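Local coordinates for protein cytochrome P450 (PDB 3WEC) that uses a heme-bound iron, as cytochrome P450 monooxygenases do, to hydroxylate the quinoline nitrogen of an aurachin precursor and so give the alkaloid its antibiotic activity, at residues T72-L77 with L89-D94; V139-H144 with V149-E154. One frame throughout, in Å; residues are numbered along the deposited sequence.

Contact 1: residues T72-L77 with L89-D94; sequences TFFDHL and LGLGID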
loop_
_atom_site.group_PDB
_atom_site.type_symbol
_atom_site.label_atom_id
_atom_site.label_comp_id
_atom_site.label_asym_id
_atom_site.label_seq_id
_atom_site.Cartn_x
_atom_site.Cartn_y
_atom_site.Cartn_z
ATOM N N THR A 72 1.509 -11.433 -19.888
ATOM C CA THR A 72 0.319 -12.237 -20.156
ATOM C C THR A 72 -0.543 -12.414 -18.902
ATOM O O THR A 72 -1.625 -13.001 -18.976
ATOM C CB THR A 72 0.671 -13.653 -20.661
ATOM O OG1 THR A 72 1.666 -14.224 -19.803
ATOM C CG2 THR A 72 1.162 -13.638 -22.116
ATOM N N PHE A 73 -0.081 -11.911 -17.757
ATOM C CA PHE A 73 -0.748 -12.216 -16.492
ATOM C C PHE A 73 -2.241 -11.886 -16.430
ATOM O O PHE A 73 -3.032 -12.680 -15.895
ATOM C CB PHE A 73 -0.029 -11.588 -15.298
ATOM C CG PHE A 73 -0.771 -11.761 -14.011
ATOM C CD1 PHE A 73 -1.001 -13.032 -13.499
ATOM C CD2 PHE A 73 -1.274 -10.663 -13.336
ATOM C CE1 PHE A 73 -1.711 -13.201 -12.328
ATOM C CE2 PHE A 73 -1.978 -10.825 -12.164
ATOM C CZ PHE A 73 -2.198 -12.096 -11.661
ATOM N N PHE A 74 -2.620 -10.724 -16.954
ATOM C CA PHE A 74 -4.015 -10.283 -16.899
ATOM C C PHE A 74 -4.855 -11.029 -17.903
ATOM O O PHE A 74 -6.004 -11.389 -17.621
ATOM C CB PHE A 74 -4.136 -8.785 -17.127
ATOM C CG PHE A 74 -3.396 -7.968 -16.111
ATOM C CD1 PHE A 74 -3.764 -8.010 -14.777
ATOM C CD2 PHE A 74 -2.326 -7.169 -16.488
ATOM C CE1 PHE A 74 -3.077 -7.274 -13.826
ATOM C CE2 PHE A 74 -1.640 -6.417 -15.546
ATOM C CZ PHE A 74 -2.011 -6.471 -14.218
ATOM N N ASP A 75 -4.279 -11.268 -19.073
ATOM C CA ASP A 75 -4.923 -12.127 -20.033
ATOM C C ASP A 75 -5.250 -13.428 -19.319
ATOM O O ASP A 75 -6.392 -13.873 -19.358
ATOM C CB ASP A 75 -4.040 -12.355 -21.276
ATOM C CG ASP A 75 -3.848 -11.089 -22.117
ATOM O OD1 ASP A 75 -4.486 -10.056 -21.822
ATOM O OD2 ASP A 75 -3.047 -11.114 -23.067
ATOM N N HIS A 76 -4.273 -14.004 -18.616
ATOM C CA HIS A 76 -4.484 -15.304 -17.979
ATOM C C HIS A 76 -5.494 -15.229 -16.867
ATOM O O HIS A 76 -6.382 -16.078 -16.768
ATOM C CB HIS A 76 -3.175 -15.937 -17.499
ATOM C CG HIS A 76 -3.282 -17.438 -17.251
ATOM N ND1 HIS A 76 -3.095 -17.991 -16.034
ATOM C CD2 HIS A 76 -3.597 -18.491 -18.113
ATOM C CE1 HIS A 76 -3.272 -19.326 -16.114
ATOM N NE2 HIS A 76 -3.576 -19.628 -17.386
ATOM N N LEU A 77 -5.395 -14.187 -16.048
ATOM C CA LEU A 77 -6.255 -14.027 -14.866
ATOM C C LEU A 77 -7.718 -13.925 -15.263
ATOM O O LEU A 77 -8.580 -14.554 -14.673
ATOM C CB LEU A 77 -5.862 -12.763 -14.115
ATOM C CG LEU A 77 -5.891 -12.730 -12.596
ATOM C CD1 LEU A 77 -5.971 -11.276 -12.148
ATOM C CD2 LEU A 77 -7.023 -13.549 -12.006
ATOM N N LEU A 89 -4.678 0.255 -11.547
ATOM C CA LEU A 89 -3.348 0.868 -11.738
ATOM C C LEU A 89 -2.464 -0.134 -12.451
ATOM O O LEU A 89 -2.361 -1.278 -12.019
ATOM C CB LEU A 89 -2.688 1.191 -10.387
ATOM C CG LEU A 89 -2.457 2.577 -9.772
ATOM C CD1 LEU A 89 -1.351 2.468 -8.722
ATOM C CD2 LEU A 89 -2.105 3.657 -10.780
ATOM N N GLY A 90 -1.827 0.241 -13.544
ATOM C CA GLY A 90 -0.996 -0.762 -14.207
ATOM C C GLY A 90 -1.658 -1.663 -15.256
ATOM O O GLY A 90 -0.981 -2.468 -15.910
ATOM N N LEU A 91 -2.981 -1.560 -15.393
ATOM C CA LEU A 91 -3.591 -1.692 -16.715
ATOM C C LEU A 91 -3.137 -0.388 -17.360
ATOM O O LEU A 91 -3.312 -0.156 -18.565
ATOM C CB LEU A 91 -5.114 -1.729 -16.623
ATOM C CG LEU A 91 -5.918 -3.028 -16.656
ATOM C CD1 LEU A 91 -5.123 -4.253 -16.218
ATOM C CD2 LEU A 91 -7.208 -2.848 -15.849
ATOM N N GLY A 92 -2.528 0.452 -16.522
ATOM C CA GLY A 92 -1.999 1.747 -16.917
ATOM C C GLY A 92 -3.108 2.624 -17.440
ATOM O O GLY A 92 -4.277 2.405 -17.140
ATOM N N ILE A 93 -2.747 3.632 -18.214
ATOM C CA ILE A 93 -3.752 4.404 -18.940
ATOM C C ILE A 93 -3.444 4.329 -20.442
ATOM O O ILE A 93 -2.444 4.886 -20.905
ATOM C CB ILE A 93 -3.924 5.857 -18.389
ATOM C CG1 ILE A 93 -2.622 6.668 -18.478
ATOM C CG2 ILE A 93 -4.450 5.829 -16.948
ATOM C CD1 ILE A 93 -2.836 8.157 -18.641
ATOM N N ASP A 94 -4.282 3.586 -21.176
ATOM C CA ASP A 94 -4.114 3.345 -22.634
ATOM C C ASP A 94 -2.856 2.522 -22.966
ATOM O O ASP A 94 -2.093 2.876 -23.877
ATOM C CB ASP A 94 -4.103 4.664 -23.452
ATOM C CG ASP A 94 -5.346 5.527 -23.232
ATOM O OD1 ASP A 94 -6.472 4.982 -23.163
ATOM O OD2 ASP A 94 -5.194 6.764 -23.143
#

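Contact 2: residues V139-H144 with V149-E154; sequences VRHLEH and VSEVAE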
loop_
_atom_site.group_PDB
_atom_site.type_symbol
_atom_site.label_atom_id
_atom_site.label_comp_id
_atom_site.label_asym_id
_atom_site.label_seq_id
_atom_site.Cartn_x
_atom_site.Cartn_y
_atom_site.Cartn_z
ATOM N N VAL A 139 -7.126 11.015 15.575
ATOM C CA VAL A 139 -7.071 10.371 16.872
ATOM C C VAL A 139 -8.202 10.906 17.743
ATOM O O VAL A 139 -8.841 10.132 18.453
ATOM C CB VAL A 139 -5.662 10.473 17.506
ATOM C CG1 VAL A 139 -5.704 10.556 19.025
ATOM C CG2 VAL A 139 -4.828 9.290 17.069
ATOM N N ARG A 140 -8.476 12.209 17.634
ATOM C CA ARG A 140 -9.595 12.864 18.324
ATOM C C ARG A 140 -10.983 12.409 17.842
ATOM O O ARG A 140 -11.899 12.244 18.640
ATOM C CB ARG A 140 -9.460 14.402 18.214
ATOM C CG ARG A 140 -10.698 15.185 18.623
ATOM C CD ARG A 140 -10.444 16.692 18.587
ATOM N NE ARG A 140 -9.594 17.130 19.700
ATOM C CZ ARG A 140 -9.982 17.219 20.975
ATOM N NH1 ARG A 140 -11.218 16.904 21.336
ATOM N NH2 ARG A 140 -9.121 17.623 21.900
ATOM N N HIS A 141 -11.125 12.213 16.531
ATOM C CA HIS A 141 -12.398 11.762 15.934
ATOM C C HIS A 141 -12.825 10.360 16.373
ATOM O O HIS A 141 -14.029 10.067 16.460
ATOM C CB HIS A 141 -12.347 11.906 14.409
ATOM C CG HIS A 141 -13.707 12.041 13.740
ATOM N ND1 HIS A 141 -14.884 11.845 14.400
ATOM C CD2 HIS A 141 -14.045 12.321 12.408
ATOM C CE1 HIS A 141 -15.916 12.022 13.549
ATOM N NE2 HIS A 141 -15.407 12.318 12.332
ATOM N N LEU A 142 -11.840 9.523 16.699
ATOM C CA LEU A 142 -12.049 8.160 17.213
ATOM C C LEU A 142 -13.030 7.970 18.391
ATOM O O LEU A 142 -13.662 6.917 18.470
ATOM C CB LEU A 142 -10.714 7.488 17.575
ATOM C CG LEU A 142 -10.024 6.391 16.760
ATOM C CD1 LEU A 142 -9.552 5.318 17.730
ATOM C CD2 LEU A 142 -10.911 5.722 15.720
ATOM N N GLU A 143 -13.155 8.951 19.304
ATOM C CA GLU A 143 -14.076 8.780 20.424
ATOM C C GLU A 143 -15.551 9.011 20.089
ATOM O O GLU A 143 -16.416 8.671 20.884
ATOM C CB GLU A 143 -13.658 9.560 21.699
ATOM C CG GLU A 143 -13.531 11.076 21.597
ATOM C CD GLU A 143 -13.064 11.701 22.912
ATOM O OE1 GLU A 143 -12.476 12.802 22.867
ATOM O OE2 GLU A 143 -13.260 11.095 23.990
ATOM N N HIS A 144 -15.834 9.592 18.930
ATOM C CA HIS A 144 -17.219 9.883 18.545
ATOM C C HIS A 144 -17.461 9.576 17.094
ATOM O O HIS A 144 -18.040 10.369 16.336
ATOM C CB HIS A 144 -17.594 11.321 18.892
ATOM C CG HIS A 144 -17.678 11.588 20.390
ATOM N ND1 HIS A 144 -18.519 10.904 21.210
ATOM C CD2 HIS A 144 -16.978 12.481 21.202
ATOM C CE1 HIS A 144 -18.365 11.344 22.476
ATOM N NE2 HIS A 144 -17.422 12.308 22.470
ATOM N N VAL A 149 -13.171 3.125 10.067
ATOM C CA VAL A 149 -12.611 3.089 8.708
ATOM C C VAL A 149 -12.936 4.345 7.898
ATOM O O VAL A 149 -12.007 5.038 7.431
ATOM C CB VAL A 149 -12.845 1.786 7.901
ATOM C CG1 VAL A 149 -12.151 1.893 6.550
ATOM C CG2 VAL A 149 -12.310 0.560 8.645
ATOM N N SER A 150 -14.215 4.668 7.759
ATOM C CA SER A 150 -14.609 5.781 6.898
ATOM C C SER A 150 -14.529 7.162 7.547
ATOM O O SER A 150 -14.528 8.175 6.842
ATOM C CB SER A 150 -16.001 5.569 6.299
ATOM O OG SER A 150 -17.013 5.590 7.316
ATOM N N GLU A 151 -14.471 7.216 8.876
ATOM C CA GLU A 151 -14.455 8.503 9.569
ATOM C C GLU A 151 -13.069 8.892 10.065
ATOM O O GLU A 151 -12.804 10.074 10.359
ATOM C CB GLU A 151 -15.492 8.531 10.715
ATOM C CG GLU A 151 -16.892 8.156 10.258
ATOM C CD GLU A 151 -17.838 7.870 11.404
ATOM O OE1 GLU A 151 -18.186 8.809 12.153
ATOM O OE2 GLU A 151 -18.258 6.705 11.559
ATOM N N VAL A 152 -12.159 7.930 10.111
ATOM C CA VAL A 152 -10.876 8.197 10.723
ATOM C C VAL A 152 -9.695 7.699 9.933
ATOM O O VAL A 152 -8.731 8.432 9.704
ATOM C CB VAL A 152 -10.785 7.536 12.100
ATOM C CG1 VAL A 152 -9.465 7.895 12.756
ATOM C CG2 VAL A 152 -11.980 7.920 12.961
ATOM N N ALA A 153 -9.699 6.430 9.583
ATOM C CA ALA A 153 -8.541 5.947 8.848
ATOM C C ALA A 153 -8.512 6.520 7.446
ATOM O O ALA A 153 -7.447 6.919 6.960
ATOM C CB ALA A 153 -8.488 4.428 8.807
ATOM N N GLU A 154 -9.659 6.580 6.769
ATOM C CA GLU A 154 -9.556 6.938 5.343
ATOM C C GLU A 154 -9.271 8.455 5.113
ATOM O O GLU A 154 -8.500 8.795 4.198
ATOM C CB GLU A 154 -10.750 6.416 4.521
ATOM C CG GLU A 154 -10.701 4.917 4.206
ATOM C CD GLU A 154 -11.998 4.391 3.614
ATOM O OE1 GLU A 154 -12.991 5.133 3.603
ATOM O OE2 GLU A 154 -12.032 3.215 3.183
#

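Contact 1: residues T72-L77 with L89-D94
Phe74, on the first turn of helix 73-81, presents the face of its ring to Leu91 in the loop that follows this helix. Its CB leaves the helix toward the loop, and with CG beside the backbone N (chi1 -60°) the ring is carried out to Gly90 and Leu91. CG lies 4.1 Å from CD1 of Leu91, and the next ring atom, CD2, comes slightly closer, 4.0 Å from the same methyl. Further out, CE2 of Phe74 approaches the carbonyl O of Gly90 at 4.0 Å, an oblique contact and not a hydrogen bond. The methyl is centred over the ring: CD1 of Leu91 stands 4.0 Å from the centroid of the Phe74 ring, 7° off the ring normal, which makes this a clear CH-pi contact. On the opposite face of the Phe74 ring sits CD2 of Phe73, offset toward the rim, and the ring is thus held between two hydrocarbon groups.

Each residue type fits its place. A flat ring gives a methyl a broad surface to rest on, and the branched end of Leu91 supplies that methyl although its CB does not head for the helix. Gly90 has a positive phi of 88°, at which a CB would press on the carbonyl O of Leu89. Met85, from the intervening loop, touches both Phe74 and Leu91 and extends the apolar cluster. The side chain of Phe74 lies about 5 Å from the bound aurachin intermediate, which places this helix-to-loop contact at the edge of the P450 substrate pocket, where the B-C region characteristically forms part of the wall.

Contact 2: residues V139-H144 with V149-E154
Leu142 and Val152 meet through methyl groups, CD2 of Leu142 lying 3.7 Å from CG2 and 3.9 Å from CG1 of Val152. The leucine tip thereby rests against both arms of the valine fork, the two side chains crossing at about a right angle. Beside this apolar pair, His141 lies against Glu151. CD2 of the imidazole comes within 3.3 Å of the carbonyl O of Glu151, a carbon-to-oxygen approach, while CB of Glu151 sits over one ring face, 4.1 Å from NE2 of His141. The histidine reaches across because its CG is anti to the backbone N (chi1 -156°). Ring and carboxylate planes stand 86° apart, and NE2 of His141 remains 4.5 Å from OE1 of Glu151, too far for a salt bridge; a charged histidine would probably still feel some attraction.

The carboxylate is instead positioned by the turn between the helices: OE2 of Glu151 accepts hydrogen bonds from the backbone N atoms of Thr146 and Asp147. Glutamate suits this place, since its extended chain can reach back to those amides while its CB packs on the imidazole. Val152 lies within a wider pi-type turn, in which N of Glu154 donates a hydrogen bond to O of Val149 (2.9 Å). Further out, Leu142 also touches Val407 of strand 407-410, and Glu143 forms a salt bridge with Arg381. Aliphatic residues thus occupy the buried side and polar ones the more exposed side of the junction between two successive helices joined by a short connection. The end of helix 128-141 packs against helix 148-153, its next neighbour along the chain, which in P450 terms is the meeting of helix D with the start of helix E.

Contact 1 and contact 2 lie on opposite sides of the chain's centre, with centres 35 Å apart, and follow one another along the sequence without touching; they share no helix or strand. Contact 1 is buried and joins a helix to its following loop near the bound substrate; contact 2 is only partly buried, joins two successive helices, and lies away from the heme and substrate sites. The chemistry follows the setting. Beside the pocket the contact is almost wholly apolar, a ring and a methyl, whereas the outlying junction pairs an aliphatic inner half with a histidine and a glutamate on its outer side. Neither contact has a hydrogen bond between its two segments.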